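Local coordinates for iron-sulfur cluster co-chaperone protein HscB (Homo sapiens, PDB 3BVO) that acts as a co-chaperone in mitochondrial iron-sulfur cluster assembly, interacting with ISCU and the chaperone HSPA9 to form an iron-sulfur transfer complex, at residues P11-C16 with A35-D40; V73-F78 with K91-V96; N141-E146 with K154-I159; I159-Q164 with N195-I200. All coordinates share one frame; numbering follows the deposited sequence.

The four contacts fall into two groups on opposite sides of the chain's centre. Contacts 1 and 2 are buried and touch each other: the zinc-binding loops rest on helix 83-104 of the J domain, and H92 NE2 probably bonds to Q37 O. Contact 1 depends on metal and hydrogen bonds, whereas contact 2 is carried across its segments by van der Waals packing without a hydrogen bond. Contacts 3 and 4 lie in the C-terminal helical bundle, share helix 150-176 and meet at I200. Contact 3 is at the surface, contact 4 is partly buried, and both set aliphatic packing beside charged side chains.

Contact 1: residues P11-C16 with A35-D40; sequences PRCWNC and ALQAPD. With ZN (zinc ion), chain C.
W14 and L36 join the two loops through a single hydrogen bond. The indole NE1 donates to L36 O over 3.0 Å, nearly straight at 164°, with the oxygen at the ring edge and close to the indole plane. Seen from the acceptor, the donor stands 36° above the carbonyl plane. Farther round the indole, CZ2 approaches A35 CB obliquely at 4.1 Å. The same ring meets F88 of helix 83-104 edge-to-face, a T-shaped stack that joins W14 to the J domain.

The compact, buried part is built round C13 and Q37. The glutamine chain bends at chi2 (-65°), and its amide folds back on its own segment, where NE2 donates to A35 O at 2.8 Å. OE1 comes against C13, 3.5 Å from CB, and receives a weak hydrogen bond from W20 NE1, so both ends of the amide have a partner. C13 SG is gripped in turn by two backbone donors, N15 N at 3.1 Å and C16 N, besides its 2.3 Å bond to zinc. These N-H groups probably help to balance the thiolate charge.

Looser packing marks the exposed side, where N15 ND2 comes no nearer to A35 CB than 4.3 Å. C16 is the second sulfur ligand from 11-16, while C30 and C33 complete the coordination. Two CxxC pairs round one zinc ion make up the tetracysteine metal-binding motif of human HscB.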
loop_
_atom_site.group_PDB
_atom_site.type_symbol
_atom_site.label_atom_id
_atom_site.label_comp_id
_atom_site.label_asym_id
_atom_site.label_seq_id
_atom_site.Cartn_x
_atom_site.Cartn_y
_atom_site.Cartn_z
ATOM N N PRO A 11 12.093 -23.189 12.674
ATOM C CA PRO A 11 11.998 -21.872 13.319
ATOM C C PRO A 11 12.104 -21.988 14.846
ATOM O O PRO A 11 11.364 -22.763 15.460
ATOM C CB PRO A 11 10.615 -21.367 12.891
ATOM C CG PRO A 11 10.348 -22.062 11.605
ATOM C CD PRO A 11 10.982 -23.426 11.736
ATOM N N ARG A 12 13.028 -21.226 15.437
ATOM C CA ARG A 12 13.404 -21.355 16.849
ATOM C C ARG A 12 13.854 -20.009 17.389
ATOM O O ARG A 12 14.201 -19.119 16.620
ATOM C CB ARG A 12 14.535 -22.373 17.012
ATOM C CG ARG A 12 15.840 -21.966 16.332
ATOM C CD ARG A 12 16.694 -23.164 15.999
ATOM N NE ARG A 12 16.069 -23.989 14.972
ATOM C CZ ARG A 12 15.489 -25.169 15.185
ATOM N NH1 ARG A 12 14.949 -25.827 14.165
ATOM N NH2 ARG A 12 15.449 -25.700 16.400
ATOM N N CYS A 13 13.865 -19.864 18.710
ATOM C CA CYS A 13 14.169 -18.578 19.329
ATOM C C CYS A 13 15.663 -18.328 19.418
ATOM O O CYS A 13 16.420 -19.229 19.758
ATOM C CB CYS A 13 13.553 -18.500 20.714
ATOM S SG CYS A 13 14.244 -17.187 21.690
ATOM N N TRP A 14 16.075 -17.094 19.136
ATOM C CA TRP A 14 17.497 -16.734 19.108
ATOM C C TRP A 14 18.123 -16.699 20.498
ATOM O O TRP A 14 19.350 -16.734 20.622
ATOM C CB TRP A 14 17.723 -15.407 18.382
ATOM C CG TRP A 14 17.187 -14.200 19.093
ATOM C CD1 TRP A 14 15.950 -13.617 18.919
ATOM C CD2 TRP A 14 17.863 -13.412 20.089
ATOM N NE1 TRP A 14 15.819 -12.520 19.748
ATOM C CE2 TRP A 14 16.972 -12.372 20.476
ATOM C CE3 TRP A 14 19.127 -13.484 20.694
ATOM C CZ2 TRP A 14 17.316 -11.409 21.438
ATOM C CZ3 TRP A 14 19.474 -12.533 21.645
ATOM C CH2 TRP A 14 18.570 -11.504 22.010
ATOM N N ASN A 15 17.281 -16.645 21.532
ATOM C CA ASN A 15 17.743 -16.663 22.914
ATOM C C ASN A 15 17.657 -18.037 23.575
ATOM O O ASN A 15 18.647 -18.499 24.135
ATOM C CB ASN A 15 16.994 -15.626 23.752
ATOM C CG ASN A 15 17.882 -14.969 24.802
ATOM O OD1 ASN A 15 19.107 -15.110 24.775
ATOM N ND2 ASN A 15 17.266 -14.238 25.728
ATOM N N CYS A 16 16.482 -18.677 23.514
ATOM C CA CYS A 16 16.257 -19.993 24.129
ATOM C C CYS A 16 16.650 -21.122 23.209
ATOM O O CYS A 16 17.337 -22.061 23.612
ATOM C CB CYS A 16 14.778 -20.245 24.423
ATOM S SG CYS A 16 13.863 -19.017 25.290
ATOM N N ALA A 35 11.896 -12.372 24.832
ATOM C CA ALA A 35 12.735 -11.707 23.828
ATOM C C ALA A 35 11.979 -11.399 22.528
ATOM O O ALA A 35 11.106 -12.167 22.105
ATOM C CB ALA A 35 13.949 -12.555 23.533
ATOM N N LEU A 36 12.310 -10.270 21.898
ATOM C CA LEU A 36 11.656 -9.872 20.658
ATOM C C LEU A 36 12.236 -10.694 19.535
ATOM O O LEU A 36 13.449 -10.742 19.366
ATOM C CB LEU A 36 11.851 -8.381 20.379
ATOM C CG LEU A 36 11.145 -7.834 19.122
ATOM C CD1 LEU A 36 9.800 -7.236 19.452
ATOM C CD2 LEU A 36 11.983 -6.789 18.426
ATOM N N GLN A 37 11.369 -11.332 18.762
ATOM C CA GLN A 37 11.805 -12.292 17.751
ATOM C C GLN A 37 12.087 -11.630 16.414
ATOM O O GLN A 37 11.635 -10.512 16.155
ATOM C CB GLN A 37 10.765 -13.397 17.582
ATOM C CG GLN A 37 10.370 -14.072 18.869
ATOM C CD GLN A 37 11.524 -14.823 19.478
ATOM O OE1 GLN A 37 11.901 -15.882 18.991
ATOM N NE2 GLN A 37 12.095 -14.283 20.548
ATOM N N ALA A 38 12.860 -12.327 15.579
ATOM C CA ALA A 38 13.079 -11.904 14.202
ATOM C C ALA A 38 11.740 -11.895 13.450
ATOM O O ALA A 38 10.917 -12.787 13.626
ATOM C CB ALA A 38 14.080 -12.811 13.529
ATOM N N PRO A 39 11.498 -10.861 12.635
ATOM C CA PRO A 39 10.206 -10.819 11.959
ATOM C C PRO A 39 10.095 -11.900 10.887
ATOM O O PRO A 39 11.095 -12.263 10.270
ATOM C CB PRO A 39 10.183 -9.428 11.326
ATOM C CG PRO A 39 11.341 -8.676 11.931
ATOM C CD PRO A 39 12.343 -9.706 12.286
ATOM N N ASP A 40 8.892 -12.424 10.692
ATOM C CA ASP A 40 8.661 -13.444 9.681
ATOM C C ASP A 40 8.658 -12.814 8.283
ATOM O O ASP A 40 7.791 -12.000 7.958
ATOM C CB ASP A 40 7.354 -14.203 9.962
ATOM C CG ASP A 40 6.993 -15.195 8.863
ATOM O OD1 ASP A 40 7.813 -15.455 7.957
ATOM O OD2 ASP A 40 5.867 -15.723 8.900
HETATM ZN ZN ZN C . 13.211 -17.413 23.749
#

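Contact 2: residues V73-F78 with K91-V96; sequences VHPDFF and KHSTLV
H74 and S93 bring their CA atoms to 5.5 Å, the closest CA pair of the two segments, just past the end of helix 59-73 and on helix 83-104. H74, P75 and D76 form the HPD motif of the J domain, set in the loop between these two helices; in J proteins this motif is needed to stimulate the ATPase of the partner Hsp70. The chain leaves helical geometry at H74 and coils into a short 3-10 turn over residues 75-77, with F77 N bonded to H74 O.

V73 does most of the packing. Its side chain crosses that of H92 at about a right angle, CB meeting CB at 3.7 Å, while CG1 lies obliquely to the imidazole. The other branch, CG2, touches V96 CG2 at 4.2 Å. The polar end of H92 turns elsewhere, its NE2 bonding to Q37 O in the zinc-binding region.

H74 and P75 touch helix 83-104 lightly. Within the motif, P75 CD packs over one face of the H74 ring, 3.3 Å above its plane and offset toward the rim. S93 OG, anti to the backbone N (chi1 -155°), is hydrogen-bonded to Q70 OE1 and meets the motif by van der Waals contact alone, with H74 CD2 at 3.7 Å and P75 CD at 3.8 Å.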
loop_
_atom_site.group_PDB
_atom_site.type_symbol
_atom_site.label_atom_id
_atom_site.label_comp_id
_atom_site.label_asym_id
_atom_site.label_seq_id
_atom_site.Cartn_x
_atom_site.Cartn_y
_atom_site.Cartn_z
ATOM N N VAL A 73 7.023 -2.513 19.083
ATOM C CA VAL A 73 8.306 -2.705 18.394
ATOM C C VAL A 73 9.160 -1.456 18.121
ATOM O O VAL A 73 10.311 -1.580 17.696
ATOM C CB VAL A 73 8.134 -3.479 17.068
ATOM C CG1 VAL A 73 7.531 -4.844 17.325
ATOM C CG2 VAL A 73 7.305 -2.679 16.075
ATOM N N HIS A 74 8.610 -0.269 18.361
ATOM C CA HIS A 74 9.327 0.973 18.067
ATOM C C HIS A 74 10.651 1.119 18.831
ATOM O O HIS A 74 10.690 0.913 20.045
ATOM C CB HIS A 74 8.443 2.199 18.308
ATOM C CG HIS A 74 8.984 3.449 17.685
ATOM N ND1 HIS A 74 9.816 4.318 18.360
ATOM C CD2 HIS A 74 8.841 3.957 16.437
ATOM C CE1 HIS A 74 10.145 5.316 17.560
ATOM N NE2 HIS A 74 9.566 5.122 16.388
ATOM N N PRO A 75 11.734 1.498 18.121
ATOM C CA PRO A 75 13.089 1.482 18.684
ATOM C C PRO A 75 13.278 2.262 19.989
ATOM O O PRO A 75 14.218 1.968 20.738
ATOM C CB PRO A 75 13.939 2.080 17.560
ATOM C CG PRO A 75 13.179 1.773 16.334
ATOM C CD PRO A 75 11.752 1.958 16.722
ATOM N N ASP A 76 12.388 3.225 20.246
ATOM C CA ASP A 76 12.381 4.013 21.478
ATOM C C ASP A 76 12.369 3.158 22.750
ATOM O O ASP A 76 13.076 3.463 23.723
ATOM C CB ASP A 76 11.180 4.962 21.484
ATOM C CG ASP A 76 11.399 6.190 20.612
ATOM O OD1 ASP A 76 12.142 6.078 19.613
ATOM O OD2 ASP A 76 10.828 7.266 20.924
ATOM N N PHE A 77 11.574 2.088 22.727
ATOM C CA PHE A 77 11.457 1.175 23.862
ATOM C C PHE A 77 12.642 0.217 23.973
ATOM O O PHE A 77 12.775 -0.490 24.975
ATOM C CB PHE A 77 10.152 0.384 23.774
ATOM C CG PHE A 77 8.963 1.223 23.411
ATOM C CD1 PHE A 77 8.385 2.085 24.346
ATOM C CD2 PHE A 77 8.423 1.156 22.134
ATOM C CE1 PHE A 77 7.286 2.865 24.013
ATOM C CE2 PHE A 77 7.324 1.930 21.786
ATOM C CZ PHE A 77 6.749 2.786 22.730
ATOM N N PHE A 78 13.505 0.210 22.959
ATOM C CA PHE A 78 14.654 -0.694 22.928
ATOM C C PHE A 78 16.040 -0.014 22.985
ATOM O O PHE A 78 17.075 -0.666 22.798
ATOM C CB PHE A 78 14.518 -1.651 21.748
ATOM C CG PHE A 78 13.308 -2.521 21.841
ATOM C CD1 PHE A 78 13.354 -3.726 22.530
ATOM C CD2 PHE A 78 12.105 -2.126 21.278
ATOM C CE1 PHE A 78 12.226 -4.531 22.637
ATOM C CE2 PHE A 78 10.977 -2.926 21.382
ATOM C CZ PHE A 78 11.039 -4.129 22.063
ATOM N N LYS A 91 14.029 -3.555 12.541
ATOM C CA LYS A 91 13.502 -4.305 11.403
ATOM C C LYS A 91 11.970 -4.317 11.395
ATOM O O LYS A 91 11.372 -3.793 10.457
ATOM C CB LYS A 91 14.115 -5.705 11.307
ATOM C CG LYS A 91 15.581 -5.659 10.892
ATOM C CD LYS A 91 16.197 -7.016 10.572
ATOM C CE LYS A 91 17.639 -6.829 10.066
ATOM N NZ LYS A 91 18.222 -8.075 9.491
ATOM N N HIS A 92 11.358 -4.871 12.450
ATOM C CA HIS A 92 9.904 -4.860 12.664
ATOM C C HIS A 92 9.267 -3.498 12.354
ATOM O O HIS A 92 8.363 -3.410 11.513
ATOM C CB HIS A 92 9.571 -5.204 14.118
ATOM C CG HIS A 92 9.521 -6.669 14.415
ATOM N ND1 HIS A 92 8.492 -7.481 13.992
ATOM C CD2 HIS A 92 10.353 -7.461 15.130
ATOM C CE1 HIS A 92 8.703 -8.716 14.412
ATOM N NE2 HIS A 92 9.828 -8.731 15.100
ATOM N N SER A 93 9.745 -2.447 13.032
ATOM C CA SER A 93 9.171 -1.090 12.926
ATOM C C SER A 93 9.151 -0.542 11.491
ATOM O O SER A 93 8.172 0.101 11.073
ATOM C CB SER A 93 9.913 -0.124 13.846
ATOM O OG SER A 93 9.087 0.968 14.200
ATOM N N THR A 94 10.229 -0.809 10.753
ATOM C CA THR A 94 10.278 -0.572 9.316
ATOM C C THR A 94 9.184 -1.333 8.586
ATOM O O THR A 94 8.461 -0.732 7.789
ATOM C CB THR A 94 11.650 -0.952 8.697
ATOM O OG1 THR A 94 12.715 -0.375 9.469
ATOM C CG2 THR A 94 11.748 -0.468 7.247
ATOM N N LEU A 95 9.050 -2.638 8.844
ATOM C CA LEU A 95 8.034 -3.434 8.140
ATOM C C LEU A 95 6.662 -2.866 8.455
ATOM O O LEU A 95 5.853 -2.648 7.558
ATOM C CB LEU A 95 8.072 -4.920 8.516
ATOM C CG LEU A 95 9.299 -5.799 8.238
ATOM C CD1 LEU A 95 9.217 -7.053 9.085
ATOM C CD2 LEU A 95 9.435 -6.164 6.764
ATOM N N VAL A 96 6.415 -2.600 9.734
ATOM C CA VAL A 96 5.132 -2.059 10.166
ATOM C C VAL A 96 4.793 -0.807 9.365
ATOM O O VAL A 96 3.676 -0.670 8.856
ATOM C CB VAL A 96 5.122 -1.774 11.674
ATOM C CG1 VAL A 96 3.837 -1.073 12.082
ATOM C CG2 VAL A 96 5.283 -3.074 12.454
#

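Contact 3: residues N141-E146 with K154-I159; sequences NEKLAE and KEIESI
I156 lays its CD1 methyl against the backbone and side chain of L144, 3.4 Å from CA and 4.0 Å from CB. The two residues are also the closest CA pair of the two segments, at 6.9 Å. They join the first two helices of the antiparallel three-helix bundle that forms the C-terminal domain of HscB: the segments 141-146 and 154-159 belong to helices 131-146 and 150-176, consecutive in the chain, and run at 153° to each other with their axes 10.2 Å apart.

CD1 of I156 is placed anti to its CA (chi2 163°), at the extended end of the chain that meets the neighbouring helix, and the side chain crosses that of L144 at about a right angle. Both residues also pack against I200 of helix 180-203, which joins the third helix to the contact.

The outer edge is made by K143. Its aliphatic chain covers the isoleucines: CB faces I156, and CD comes to 4.1 Å from I159 CD1. E155 lies across this lysine at about a right angle, its chain bent at chi2 (-145°), and the carboxylate meets the methylene groups rather than the ammonium. The opposite charges may still attract each other at this exposed edge, but the pair falls beyond a salt bridge, with K143 NZ 4.3 Å from E155 OE2. Both carboxylate oxygens, OE1 and OE2, come nearest K143 at its CE, each 3.5 Å away.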
loop_
_atom_site.group_PDB
_atom_site.type_symbol
_atom_site.label_atom_id
_atom_site.label_comp_id
_atom_site.label_asym_id
_atom_site.label_seq_id
_atom_site.Cartn_x
_atom_site.Cartn_y
_atom_site.Cartn_z
ATOM N N ASN A 141 -3.965 15.813 -20.661
ATOM C CA ASN A 141 -2.697 16.519 -20.852
ATOM C C ASN A 141 -2.870 17.912 -21.471
ATOM O O ASN A 141 -2.498 18.918 -20.866
ATOM C CB ASN A 141 -1.742 15.666 -21.697
ATOM C CG ASN A 141 -1.006 14.620 -20.874
ATOM O OD1 ASN A 141 -1.108 14.584 -19.644
ATOM N ND2 ASN A 141 -0.253 13.767 -21.551
ATOM N N GLU A 142 -3.458 17.947 -22.665
ATOM C CA GLU A 142 -3.736 19.182 -23.380
ATOM C C GLU A 142 -4.463 20.139 -22.445
ATOM O O GLU A 142 -3.996 21.259 -22.214
ATOM C CB GLU A 142 -4.589 18.890 -24.619
ATOM C CG GLU A 142 -4.605 19.987 -25.677
ATOM C CD GLU A 142 -3.417 19.927 -26.639
ATOM O OE1 GLU A 142 -2.411 19.255 -26.325
ATOM O OE2 GLU A 142 -3.486 20.560 -27.715
ATOM N N LYS A 143 -5.585 19.678 -21.887
ATOM C CA LYS A 143 -6.375 20.484 -20.963
ATOM C C LYS A 143 -5.524 21.094 -19.858
ATOM O O LYS A 143 -5.560 22.305 -19.653
ATOM C CB LYS A 143 -7.521 19.672 -20.363
ATOM C CG LYS A 143 -8.820 19.796 -21.124
ATOM C CD LYS A 143 -9.996 19.486 -20.211
ATOM C CE LYS A 143 -11.321 19.733 -20.913
ATOM N NZ LYS A 143 -11.583 18.694 -21.944
ATOM N N LEU A 144 -4.754 20.257 -19.166
ATOM C CA LEU A 144 -3.891 20.723 -18.081
ATOM C C LEU A 144 -2.862 21.741 -18.579
ATOM O O LEU A 144 -2.712 22.821 -17.992
ATOM C CB LEU A 144 -3.215 19.540 -17.382
ATOM C CG LEU A 144 -2.334 19.846 -16.169
ATOM C CD1 LEU A 144 -3.129 20.524 -15.054
ATOM C CD2 LEU A 144 -1.633 18.572 -15.663
ATOM N N ALA A 145 -2.182 21.404 -19.674
ATOM C CA ALA A 145 -1.255 22.326 -20.307
ATOM C C ALA A 145 -1.939 23.659 -20.594
ATOM O O ALA A 145 -1.391 24.707 -20.281
ATOM C CB ALA A 145 -0.685 21.727 -21.573
ATOM N N GLU A 146 -3.142 23.607 -21.166
ATOM C CA GLU A 146 -3.913 24.814 -21.476
ATOM C C GLU A 146 -4.427 25.484 -20.209
ATOM O O GLU A 146 -4.617 26.709 -20.181
ATOM C CB GLU A 146 -5.090 24.500 -22.404
ATOM C CG GLU A 146 -4.732 24.385 -23.885
ATOM C CD GLU A 146 -5.885 23.854 -24.737
ATOM O OE1 GLU A 146 -6.411 22.760 -24.425
ATOM O OE2 GLU A 146 -6.268 24.520 -25.723
ATOM N N LYS A 154 -10.171 23.819 -11.866
ATOM C CA LYS A 154 -11.193 23.069 -11.137
ATOM C C LYS A 154 -11.797 21.976 -12.013
ATOM O O LYS A 154 -12.007 20.854 -11.552
ATOM C CB LYS A 154 -12.293 24.002 -10.607
ATOM C CG LYS A 154 -11.880 24.863 -9.410
ATOM C CD LYS A 154 -13.029 25.728 -8.910
ATOM C CE LYS A 154 -12.725 26.287 -7.527
ATOM N NZ LYS A 154 -13.743 27.283 -7.062
ATOM N N GLU A 155 -12.059 22.306 -13.277
ATOM C CA GLU A 155 -12.677 21.371 -14.215
ATOM C C GLU A 155 -11.845 20.108 -14.364
ATOM O O GLU A 155 -12.379 18.995 -14.339
ATOM C CB GLU A 155 -12.870 22.009 -15.591
ATOM C CG GLU A 155 -13.725 21.153 -16.535
ATOM C CD GLU A 155 -13.296 21.221 -17.997
ATOM O OE1 GLU A 155 -12.309 21.922 -18.318
ATOM O OE2 GLU A 155 -13.949 20.550 -18.827
ATOM N N ILE A 156 -10.539 20.288 -14.524
ATOM C CA ILE A 156 -9.620 19.165 -14.618
ATOM C C ILE A 156 -9.700 18.317 -13.356
ATOM O O ILE A 156 -9.947 17.121 -13.444
ATOM C CB ILE A 156 -8.193 19.635 -14.877
ATOM C CG1 ILE A 156 -8.075 20.092 -16.312
ATOM C CG2 ILE A 156 -7.209 18.515 -14.673
ATOM C CD1 ILE A 156 -6.884 20.926 -16.540
ATOM N N GLU A 157 -9.519 18.939 -12.192
ATOM C CA GLU A 157 -9.636 18.230 -10.927
ATOM C C GLU A 157 -10.877 17.350 -10.921
ATOM O O GLU A 157 -10.773 16.139 -10.722
ATOM C CB GLU A 157 -9.638 19.196 -9.746
ATOM C CG GLU A 157 -8.240 19.571 -9.304
ATOM C CD GLU A 157 -8.208 20.455 -8.070
ATOM O OE1 GLU A 157 -8.877 21.523 -8.063
ATOM O OE2 GLU A 157 -7.487 20.081 -7.113
ATOM N N SER A 158 -12.035 17.964 -11.178
ATOM C CA SER A 158 -13.299 17.244 -11.276
ATOM C C SER A 158 -13.134 16.057 -12.203
ATOM O O SER A 158 -13.244 14.905 -11.771
ATOM C CB SER A 158 -14.410 18.150 -11.803
ATOM O OG SER A 158 -14.717 19.174 -10.877
ATOM N N ILE A 159 -12.838 16.345 -13.471
ATOM C CA ILE A 159 -12.686 15.313 -14.502
ATOM C C ILE A 159 -11.832 14.151 -14.003
ATOM O O ILE A 159 -12.242 12.996 -14.091
ATOM C CB ILE A 159 -12.106 15.898 -15.818
ATOM C CG1 ILE A 159 -13.110 16.860 -16.467
ATOM C CG2 ILE A 159 -11.733 14.787 -16.795
ATOM C CD1 ILE A 159 -12.477 17.868 -17.393
#

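Contact 4: residues I159-Q164 with N195-I200; sequences IVKAKQ and NIEEKI
V160 and E197 are the closest CA pair of two antiparallel helical segments, 7.3 Å from CA to CA, the axes 10.7 Å apart at 149°. This is the pairing of the second and third helices, 150-176 and 180-203, in the three-helix bundle of the C-terminal domain.

V160 divides its two methyls between different neighbours. CG1 packs on the aliphatic stem of E197, 3.5 Å from CG. CG2 turns to the hydrophobic interior, meeting I196 CG2 at 3.9 Å and I200 CD1 at 4.2 Å. I196 also packs on I137 and I140 of helix 131-146, which makes this valine-isoleucine group part of the core common to all three helices.

E197 extends beyond CG beside the valine-isoleucine packing, and its carboxylate is placed between two residues of the opposite helix. One is K161, whose chain, bent at chi2 and chi3, crosses the glutamate at about a right angle. CE comes to 3.9 Å from OE2, but NZ is 4.1 Å from the same oxygen, too far for a salt bridge, although the charges may still attract.

The other, Q164, meets E197 tip to tip, with the amide and carboxylate planes 69° apart. M190, F193 and S194 of helix 180-203 pack against the glutamine side chain. Q164 NE2 donates to the anti lone pair of E197 OE1 over 2.9 Å, with an N-H...O angle of 145° and the oxygen tilted from the amide plane.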
loop_
_atom_site.group_PDB
_atom_site.type_symbol
_atom_site.label_atom_id
_atom_site.label_comp_id
_atom_site.label_asym_id
_atom_site.label_seq_id
_atom_site.Cartn_x
_atom_site.Cartn_y
_atom_site.Cartn_z
ATOM N N ILE A 159 -12.838 16.345 -13.471
ATOM C CA ILE A 159 -12.686 15.313 -14.502
ATOM C C ILE A 159 -11.832 14.151 -14.003
ATOM O O ILE A 159 -12.242 12.996 -14.091
ATOM C CB ILE A 159 -12.106 15.898 -15.818
ATOM C CG1 ILE A 159 -13.110 16.860 -16.467
ATOM C CG2 ILE A 159 -11.733 14.787 -16.795
ATOM C CD1 ILE A 159 -12.477 17.868 -17.393
ATOM N N VAL A 160 -10.665 14.483 -13.457
ATOM C CA VAL A 160 -9.730 13.513 -12.897
ATOM C C VAL A 160 -10.306 12.721 -11.720
ATOM O O VAL A 160 -10.102 11.512 -11.624
ATOM C CB VAL A 160 -8.422 14.195 -12.454
ATOM C CG1 VAL A 160 -7.703 13.365 -11.401
ATOM C CG2 VAL A 160 -7.520 14.447 -13.645
ATOM N N LYS A 161 -11.024 13.399 -10.831
ATOM C CA LYS A 161 -11.531 12.748 -9.621
ATOM C C LYS A 161 -12.749 11.889 -9.930
ATOM O O LYS A 161 -12.945 10.826 -9.323
ATOM C CB LYS A 161 -11.799 13.768 -8.505
ATOM C CG LYS A 161 -10.579 14.672 -8.197
ATOM C CD LYS A 161 -10.395 14.997 -6.718
ATOM C CE LYS A 161 -9.586 13.918 -6.010
ATOM N NZ LYS A 161 -9.121 14.383 -4.681
ATOM N N ALA A 162 -13.547 12.342 -10.894
ATOM C CA ALA A 162 -14.679 11.572 -11.390
ATOM C C ALA A 162 -14.215 10.247 -11.995
ATOM O O ALA A 162 -14.869 9.219 -11.815
ATOM C CB ALA A 162 -15.463 12.380 -12.405
ATOM N N LYS A 163 -13.087 10.278 -12.706
ATOM C CA LYS A 163 -12.497 9.069 -13.266
ATOM C C LYS A 163 -11.969 8.200 -12.138
ATOM O O LYS A 163 -12.163 6.976 -12.143
ATOM C CB LYS A 163 -11.353 9.388 -14.233
ATOM C CG LYS A 163 -11.723 10.226 -15.436
ATOM C CD LYS A 163 -12.271 9.422 -16.607
ATOM C CE LYS A 163 -12.648 10.384 -17.732
ATOM N NZ LYS A 163 -13.464 9.747 -18.795
ATOM N N GLN A 164 -11.300 8.830 -11.173
ATOM C CA GLN A 164 -10.711 8.093 -10.053
ATOM C C GLN A 164 -11.747 7.260 -9.304
ATOM O O GLN A 164 -11.479 6.109 -8.951
ATOM C CB GLN A 164 -9.963 9.012 -9.087
ATOM C CG GLN A 164 -8.574 9.432 -9.538
ATOM C CD GLN A 164 -7.588 8.270 -9.681
ATOM O OE1 GLN A 164 -7.977 7.125 -9.925
ATOM N NE2 GLN A 164 -6.300 8.566 -9.551
ATOM N N ASN A 195 -0.345 10.390 -11.092
ATOM C CA ASN A 195 0.593 11.362 -11.622
ATOM C C ASN A 195 -0.099 12.687 -11.968
ATOM O O ASN A 195 0.278 13.741 -11.472
ATOM C CB ASN A 195 1.318 10.793 -12.838
ATOM C CG ASN A 195 2.224 9.642 -12.480
ATOM O OD1 ASN A 195 2.482 8.762 -13.303
ATOM N ND2 ASN A 195 2.720 9.638 -11.244
ATOM N N ILE A 196 -1.138 12.618 -12.787
ATOM C CA ILE A 196 -1.837 13.816 -13.190
ATOM C C ILE A 196 -2.310 14.571 -11.966
ATOM O O ILE A 196 -2.266 15.803 -11.940
ATOM C CB ILE A 196 -3.002 13.516 -14.144
ATOM C CG1 ILE A 196 -2.464 12.917 -15.446
ATOM C CG2 ILE A 196 -3.768 14.782 -14.454
ATOM C CD1 ILE A 196 -3.541 12.407 -16.406
ATOM N N GLU A 197 -2.730 13.837 -10.942
ATOM C CA GLU A 197 -3.203 14.470 -9.721
ATOM C C GLU A 197 -2.090 15.247 -9.065
ATOM O O GLU A 197 -2.283 16.391 -8.642
ATOM C CB GLU A 197 -3.726 13.441 -8.738
ATOM C CG GLU A 197 -5.052 12.843 -9.117
ATOM C CD GLU A 197 -5.754 12.220 -7.934
ATOM O OE1 GLU A 197 -6.097 11.016 -8.009
ATOM O OE2 GLU A 197 -5.955 12.943 -6.923
ATOM N N GLU A 198 -0.922 14.611 -9.004
ATOM C CA GLU A 198 0.227 15.170 -8.321
ATOM C C GLU A 198 0.714 16.404 -9.056
ATOM O O GLU A 198 1.113 17.378 -8.433
ATOM C CB GLU A 198 1.330 14.116 -8.186
ATOM C CG GLU A 198 2.416 14.417 -7.122
ATOM C CD GLU A 198 1.903 14.486 -5.663
ATOM O OE1 GLU A 198 0.960 13.745 -5.292
ATOM O OE2 GLU A 198 2.465 15.288 -4.880
ATOM N N LYS A 199 0.647 16.368 -10.383
ATOM C CA LYS A 199 1.043 17.501 -11.210
ATOM C C LYS A 199 0.136 18.695 -10.975
ATOM O O LYS A 199 0.601 19.835 -10.935
ATOM C CB LYS A 199 1.088 17.110 -12.689
ATOM C CG LYS A 199 2.323 16.269 -13.008
ATOM C CD LYS A 199 2.468 15.919 -14.481
ATOM C CE LYS A 199 3.730 15.094 -14.694
ATOM N NZ LYS A 199 3.638 14.237 -15.904
ATOM N N ILE A 200 -1.152 18.420 -10.796
ATOM C CA ILE A 200 -2.130 19.457 -10.508
ATOM C C ILE A 200 -1.791 20.111 -9.168
ATOM O O ILE A 200 -1.698 21.344 -9.077
ATOM C CB ILE A 200 -3.570 18.892 -10.525
ATOM C CG1 ILE A 200 -3.987 18.569 -11.959
ATOM C CG2 ILE A 200 -4.563 19.868 -9.911
ATOM C CD1 ILE A 200 -5.049 17.489 -12.071
#